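Local coordinates for protein Pcdhgc3 (Mus musculus, PDB 4ZI8), which probably acts as a calcium-dependent cell-adhesion protein of neurons, seen here as its first three extracellular cadherin repeats, at residues V256-L261 / I312-K317; E283-D288 / L294-R299. All coordinates share one frame; numbering follows the deposited sequence.

Interaction 1: V256-L261 / I312-K317; sequences VLATDL and IQAKDK. With CA (calcium ion), chain S.
A calcium ion draws Asp260 and Asp316 together at one end of this contact, and the carboxylates show how a cation lets two negative groups come close. Asp260 grips the metal with both oxygens, OD1 at 2.5 Å and OD2 at 2.4 Å from the calcium ion, whereas Asp316 gives a single oxygen, OD2, also 2.4 Å from the ion. The remaining oxygen of Asp316, OD1, is turned from the metal and accepts a hydrogen bond from the backbone N of Gly318, which fixes the rotation of the group. With CG of Asp316 lodged between its own backbone N and carbonyl carbon (chi1 55°), that carboxylate approaches the Asp260 group obliquely, their planes 66° apart. Asp260 OD2 and Asp316 OD2 are 3.0 Å from each other without a hydrogen bond. Asn228 OD1, Asp262 OD2 and the backbone O of Asn230 and Asn266 complete the site, which lies where the second and third cadherin repeats meet.

Away from the metal the same two segments, running roughly parallel on facing sheets, form part of the hydrophobic core of the cadherin beta-sandwich. Ala258 CB meets Ala314 CB at 3.7 Å, and these short side chains let the backbones come closest here. Further on, Val256 and Ile312 reach toward each other tip to tip: Val256 CG1 lies 4.0 Å from Ile312 CD1, and the other methyl, Val256 CG2, touches Ile312 CG2. Phe234 packs against Val256, Ala258 and Ala314.

The chemistry implies dependence on the ion: without it the two carboxylates would probably repel each other, and the junction between the repeats would be expected to become less rigid, as in cadherins generally.

Interaction 2: E283-D288 / L294-R299; sequences ELFALD and LTIKGR
Leu294 packs against Phe285 within a beta hairpin of the third cadherin repeat, in which the short helix 281-284 runs into the first strand, 285-287, and this pairs antiparallel with strand 293-296. Leu294 CD1 fills the notch between Phe285 CB (3.7 Å) and Ala286 O (3.4 Å), while Ile296 CD1 comes obliquely to the ring at CE1 of Phe285, 3.6 Å away. Ile296 reaches it although its CB points away, because chi1 -63° and chi2 -65° together turn CD1 back to the ring. Leu284 CG lies over one face of the same ring, toward its rim, and Phe273 and Ile310 extend this apolar patch into the facing sheet.

On the other side of the hairpin Ala286 is a low bump, its CB 3.5 Å from Thr295 OG1 and flanked by Lys297 CB. The aliphatic part of Lys297, extended, lies along the backbone of Glu283 and Phe285; its NZ bonds to Arg282 O and makes only a long salt bridge with Glu283 OE1. Ala286 and Thr295 exchange two backbone hydrogen bonds. Where the helix gives way to the strand, Leu284 O receives Lys297 N at 2.8 Å and Gly298 N at 2.9 Å, both from one face of its carbonyl plane.

Both contacts belong to the third cadherin repeat, their centres 19 Å apart. Along the chain, interaction 2 is nested inside the loop that interaction 1 closes: strand 252-259 comes first, then the hairpin, then strand 307-316. Strands 252-259 and 293-296 are neighbours in one sheet, so interaction 2 joins strands within that sheet, whereas interaction 1 spans the sandwich to the sheet containing 307-316. The two meet where Ile312 CD1 packs 3.8 Å from Leu287 CD1. Through Ile312, the packing of the hairpin meets that of interaction 1, whose far end holds the calcium ion at the junction with the preceding repeat.

Interaction 1: V256-L261 / I312-K317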
loop_
_atom_site.group_PDB
_atom_site.type_symbol
_atom_site.label_atom_id
_atom_site.label_comp_id
_atom_site.label_asym_id
_atom_site.label_seq_id
_atom_site.Cartn_x
_atom_site.Cartn_y
_atom_site.Cartn_z
ATOM N N VAL B 256 31.759 -19.415 -6.864
ATOM C CA VAL B 256 30.710 -19.005 -7.778
ATOM C C VAL B 256 30.185 -17.625 -7.361
ATOM O O VAL B 256 30.301 -17.224 -6.195
ATOM C CB VAL B 256 29.580 -20.028 -7.826
ATOM C CG1 VAL B 256 30.158 -21.429 -8.169
ATOM C CG2 VAL B 256 28.841 -20.068 -6.487
ATOM N N LEU B 257 29.644 -16.885 -8.317
ATOM C CA LEU B 257 29.216 -15.523 -8.021
ATOM C C LEU B 257 27.938 -15.189 -8.772
ATOM O O LEU B 257 27.900 -15.249 -10.007
ATOM C CB LEU B 257 30.316 -14.523 -8.370
ATOM C CG LEU B 257 29.893 -13.044 -8.279
ATOM C CD1 LEU B 257 29.578 -12.659 -6.839
ATOM C CD2 LEU B 257 30.920 -12.100 -8.886
ATOM N N ALA B 258 26.894 -14.839 -8.023
ATOM C CA ALA B 258 25.653 -14.320 -8.605
ATOM C C ALA B 258 25.448 -12.908 -8.117
ATOM O O ALA B 258 25.971 -12.554 -7.065
ATOM C CB ALA B 258 24.467 -15.191 -8.218
ATOM N N THR B 259 24.699 -12.107 -8.868
ATOM C CA THR B 259 24.351 -10.753 -8.433
ATOM C C THR B 259 22.843 -10.550 -8.536
ATOM O O THR B 259 22.163 -11.285 -9.248
ATOM C CB THR B 259 25.050 -9.681 -9.267
ATOM O OG1 THR B 259 24.589 -9.778 -10.618
ATOM C CG2 THR B 259 26.554 -9.871 -9.245
ATOM N N ASP B 260 22.333 -9.535 -7.839
ATOM C CA ASP B 260 20.891 -9.302 -7.752
ATOM C C ASP B 260 20.678 -7.794 -7.752
ATOM O O ASP B 260 21.343 -7.061 -7.038
ATOM C CB ASP B 260 20.295 -9.959 -6.491
ATOM C CG ASP B 260 18.766 -10.030 -6.503
ATOM O OD1 ASP B 260 18.100 -8.989 -6.683
ATOM O OD2 ASP B 260 18.222 -11.143 -6.312
ATOM N N LEU B 261 19.766 -7.324 -8.578
ATOM C CA LEU B 261 19.621 -5.890 -8.725
ATOM C C LEU B 261 18.778 -5.245 -7.631
ATOM O O LEU B 261 18.714 -4.009 -7.539
ATOM C CB LEU B 261 19.026 -5.565 -10.093
ATOM C CG LEU B 261 19.994 -5.725 -11.266
ATOM C CD1 LEU B 261 19.271 -5.432 -12.575
ATOM C CD2 LEU B 261 21.158 -4.768 -11.108
ATOM N N ILE B 312 24.805 -25.547 -7.995
ATOM C CA ILE B 312 24.753 -24.609 -6.896
ATOM C C ILE B 312 23.608 -23.625 -7.175
ATOM O O ILE B 312 23.353 -23.256 -8.320
ATOM C CB ILE B 312 26.097 -23.903 -6.721
ATOM C CG1 ILE B 312 27.157 -24.934 -6.264
ATOM C CG2 ILE B 312 25.993 -22.739 -5.724
ATOM C CD1 ILE B 312 28.527 -24.346 -6.038
ATOM N N GLN B 313 22.909 -23.233 -6.126
ATOM C CA GLN B 313 21.749 -22.401 -6.291
ATOM C C GLN B 313 22.037 -21.084 -5.603
ATOM O O GLN B 313 22.688 -21.073 -4.554
ATOM C CB GLN B 313 20.534 -23.097 -5.703
ATOM C CG GLN B 313 19.349 -22.200 -5.503
ATOM C CD GLN B 313 18.234 -22.913 -4.773
ATOM O OE1 GLN B 313 17.375 -23.531 -5.397
ATOM N NE2 GLN B 313 18.250 -22.842 -3.444
ATOM N N ALA B 314 21.613 -19.977 -6.206
ATOM C CA ALA B 314 21.660 -18.674 -5.542
ATOM C C ALA B 314 20.227 -18.172 -5.346
ATOM O O ALA B 314 19.474 -18.138 -6.320
ATOM C CB ALA B 314 22.462 -17.659 -6.372
ATOM N N LYS B 315 19.852 -17.818 -4.114
ATOM C CA LYS B 315 18.533 -17.259 -3.830
ATOM C C LYS B 315 18.708 -16.021 -2.968
ATOM O O LYS B 315 19.618 -15.969 -2.130
ATOM C CB LYS B 315 17.620 -18.278 -3.128
ATOM C CG LYS B 315 16.860 -19.213 -4.096
ATOM C CD LYS B 315 15.569 -19.785 -3.501
ATOM C CE LYS B 315 14.743 -20.536 -4.573
ATOM N NZ LYS B 315 13.574 -21.329 -4.056
ATOM N N ASP B 316 17.863 -15.019 -3.179
ATOM C CA ASP B 316 17.967 -13.812 -2.363
ATOM C C ASP B 316 17.173 -14.037 -1.085
ATOM O O ASP B 316 16.591 -15.112 -0.906
ATOM C CB ASP B 316 17.500 -12.548 -3.114
ATOM C CG ASP B 316 16.098 -12.659 -3.663
ATOM O OD1 ASP B 316 15.173 -13.030 -2.907
ATOM O OD2 ASP B 316 15.916 -12.374 -4.870
ATOM N N LYS B 317 17.161 -13.042 -0.194
ATOM C CA LYS B 317 16.414 -13.141 1.060
ATOM C C LYS B 317 15.086 -12.375 1.014
ATOM O O LYS B 317 14.539 -12.010 2.052
ATOM C CB LYS B 317 17.269 -12.627 2.219
ATOM C CG LYS B 317 18.567 -13.407 2.417
ATOM C CD LYS B 317 19.398 -12.815 3.539
ATOM C CE LYS B 317 20.629 -13.651 3.808
ATOM N NZ LYS B 317 21.366 -13.338 5.085
HETATM CA CA CA S . 16.085 -10.169 -5.789
#

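Interaction 2: E283-D288 / L294-R299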
loop_
_atom_site.group_PDB
_atom_site.type_symbol
_atom_site.label_atom_id
_atom_site.label_comp_id
_atom_site.label_asym_id
_atom_site.label_seq_id
_atom_site.Cartn_x
_atom_site.Cartn_y
_atom_site.Cartn_z
ATOM N N GLU B 283 28.582 -34.373 1.623
ATOM C CA GLU B 283 29.590 -35.067 2.379
ATOM C C GLU B 283 30.948 -34.901 1.721
ATOM O O GLU B 283 31.974 -34.930 2.381
ATOM C CB GLU B 283 29.212 -36.542 2.516
ATOM C CG GLU B 283 27.909 -36.751 3.289
ATOM C CD GLU B 283 28.067 -36.456 4.770
ATOM O OE1 GLU B 283 29.205 -36.144 5.184
ATOM O OE2 GLU B 283 27.068 -36.544 5.529
ATOM N N LEU B 284 30.961 -34.714 0.414
ATOM C CA LEU B 284 32.216 -34.630 -0.307
ATOM C C LEU B 284 32.682 -33.183 -0.467
ATOM O O LEU B 284 33.886 -32.908 -0.467
ATOM C CB LEU B 284 32.076 -35.307 -1.672
ATOM C CG LEU B 284 33.333 -35.307 -2.539
ATOM C CD1 LEU B 284 34.527 -35.899 -1.773
ATOM C CD2 LEU B 284 33.087 -36.095 -3.822
ATOM N N PHE B 285 31.728 -32.262 -0.585
ATOM C CA PHE B 285 32.044 -30.853 -0.763
ATOM C C PHE B 285 31.415 -30.000 0.335
ATOM O O PHE B 285 30.496 -30.436 1.030
ATOM C CB PHE B 285 31.577 -30.370 -2.140
ATOM C CG PHE B 285 32.239 -31.085 -3.276
ATOM C CD1 PHE B 285 33.506 -30.710 -3.698
ATOM C CD2 PHE B 285 31.607 -32.149 -3.904
ATOM C CE1 PHE B 285 34.131 -31.380 -4.742
ATOM C CE2 PHE B 285 32.221 -32.833 -4.947
ATOM C CZ PHE B 285 33.489 -32.452 -5.367
ATOM N N ALA B 286 31.935 -28.784 0.491
ATOM C CA ALA B 286 31.347 -27.802 1.380
ATOM C C ALA B 286 31.185 -26.494 0.598
ATOM O O ALA B 286 31.944 -26.219 -0.337
ATOM C CB ALA B 286 32.189 -27.604 2.606
ATOM N N LEU B 287 30.202 -25.693 0.975
ATOM C CA LEU B 287 29.919 -24.487 0.242
ATOM C C LEU B 287 29.617 -23.354 1.229
ATOM O O LEU B 287 28.720 -23.473 2.065
ATOM C CB LEU B 287 28.742 -24.713 -0.708
ATOM C CG LEU B 287 28.217 -23.466 -1.427
ATOM C CD1 LEU B 287 29.157 -23.007 -2.531
ATOM C CD2 LEU B 287 26.816 -23.741 -1.986
ATOM N N ASP B 288 30.376 -22.271 1.172
ATOM C CA ASP B 288 30.046 -21.142 2.037
ATOM C C ASP B 288 28.822 -20.411 1.522
ATOM O O ASP B 288 28.819 -19.909 0.393
ATOM C CB ASP B 288 31.209 -20.172 2.145
ATOM C CG ASP B 288 31.008 -19.169 3.248
ATOM O OD1 ASP B 288 30.201 -18.231 3.070
ATOM O OD2 ASP B 288 31.648 -19.327 4.309
ATOM N N LEU B 294 33.353 -22.989 -2.862
ATOM C CA LEU B 294 33.214 -24.431 -2.787
ATOM C C LEU B 294 34.563 -25.047 -2.435
ATOM O O LEU B 294 35.581 -24.730 -3.082
ATOM C CB LEU B 294 32.710 -24.974 -4.117
ATOM C CG LEU B 294 32.497 -26.477 -4.265
ATOM C CD1 LEU B 294 31.232 -26.923 -3.547
ATOM C CD2 LEU B 294 32.462 -26.835 -5.754
ATOM N N THR B 295 34.582 -25.890 -1.402
ATOM C CA THR B 295 35.816 -26.520 -0.934
ATOM C C THR B 295 35.671 -28.050 -0.897
ATOM O O THR B 295 34.557 -28.587 -0.886
ATOM C CB THR B 295 36.225 -26.047 0.484
ATOM O OG1 THR B 295 35.097 -26.108 1.360
ATOM C CG2 THR B 295 36.754 -24.623 0.490
ATOM N N ILE B 296 36.800 -28.748 -0.845
ATOM C CA ILE B 296 36.790 -30.183 -0.592
ATOM C C ILE B 296 36.450 -30.417 0.849
ATOM O O ILE B 296 36.983 -29.752 1.743
ATOM C CB ILE B 296 38.136 -30.819 -0.919
ATOM C CG1 ILE B 296 38.410 -30.645 -2.407
ATOM C CG2 ILE B 296 38.160 -32.314 -0.510
ATOM C CD1 ILE B 296 37.403 -31.399 -3.288
ATOM N N LYS B 297 35.553 -31.355 1.083
ATOM C CA LYS B 297 35.195 -31.727 2.440
ATOM C C LYS B 297 35.576 -33.176 2.729
ATOM O O LYS B 297 36.153 -33.476 3.771
ATOM C CB LYS B 297 33.693 -31.514 2.655
ATOM C CG LYS B 297 33.193 -31.913 4.027
ATOM C CD LYS B 297 31.702 -31.615 4.170
ATOM C CE LYS B 297 31.071 -32.444 5.282
ATOM N NZ LYS B 297 29.584 -32.270 5.351
ATOM N N GLY B 298 35.243 -34.081 1.810
ATOM C CA GLY B 298 35.528 -35.496 1.998
ATOM C C GLY B 298 36.827 -35.884 1.319
ATOM O O GLY B 298 37.755 -35.082 1.241
ATOM N N ARG B 299 36.925 -37.121 0.842
ATOM C CA ARG B 299 38.133 -37.547 0.142
ATOM C C ARG B 299 37.821 -37.912 -1.297
ATOM O O ARG B 299 37.029 -38.802 -1.557
ATOM C CB ARG B 299 38.790 -38.738 0.841
ATOM C CG ARG B 299 40.081 -39.171 0.159
ATOM C CD ARG B 299 40.663 -40.427 0.788
ATOM N NE ARG B 299 39.882 -41.634 0.499
ATOM C CZ ARG B 299 39.993 -42.363 -0.613
ATOM N NH1 ARG B 299 40.845 -42.006 -1.568
ATOM N NH2 ARG B 299 39.245 -43.450 -0.779
HETATM O O HOH W 1 33.592 -23.742 1.301
#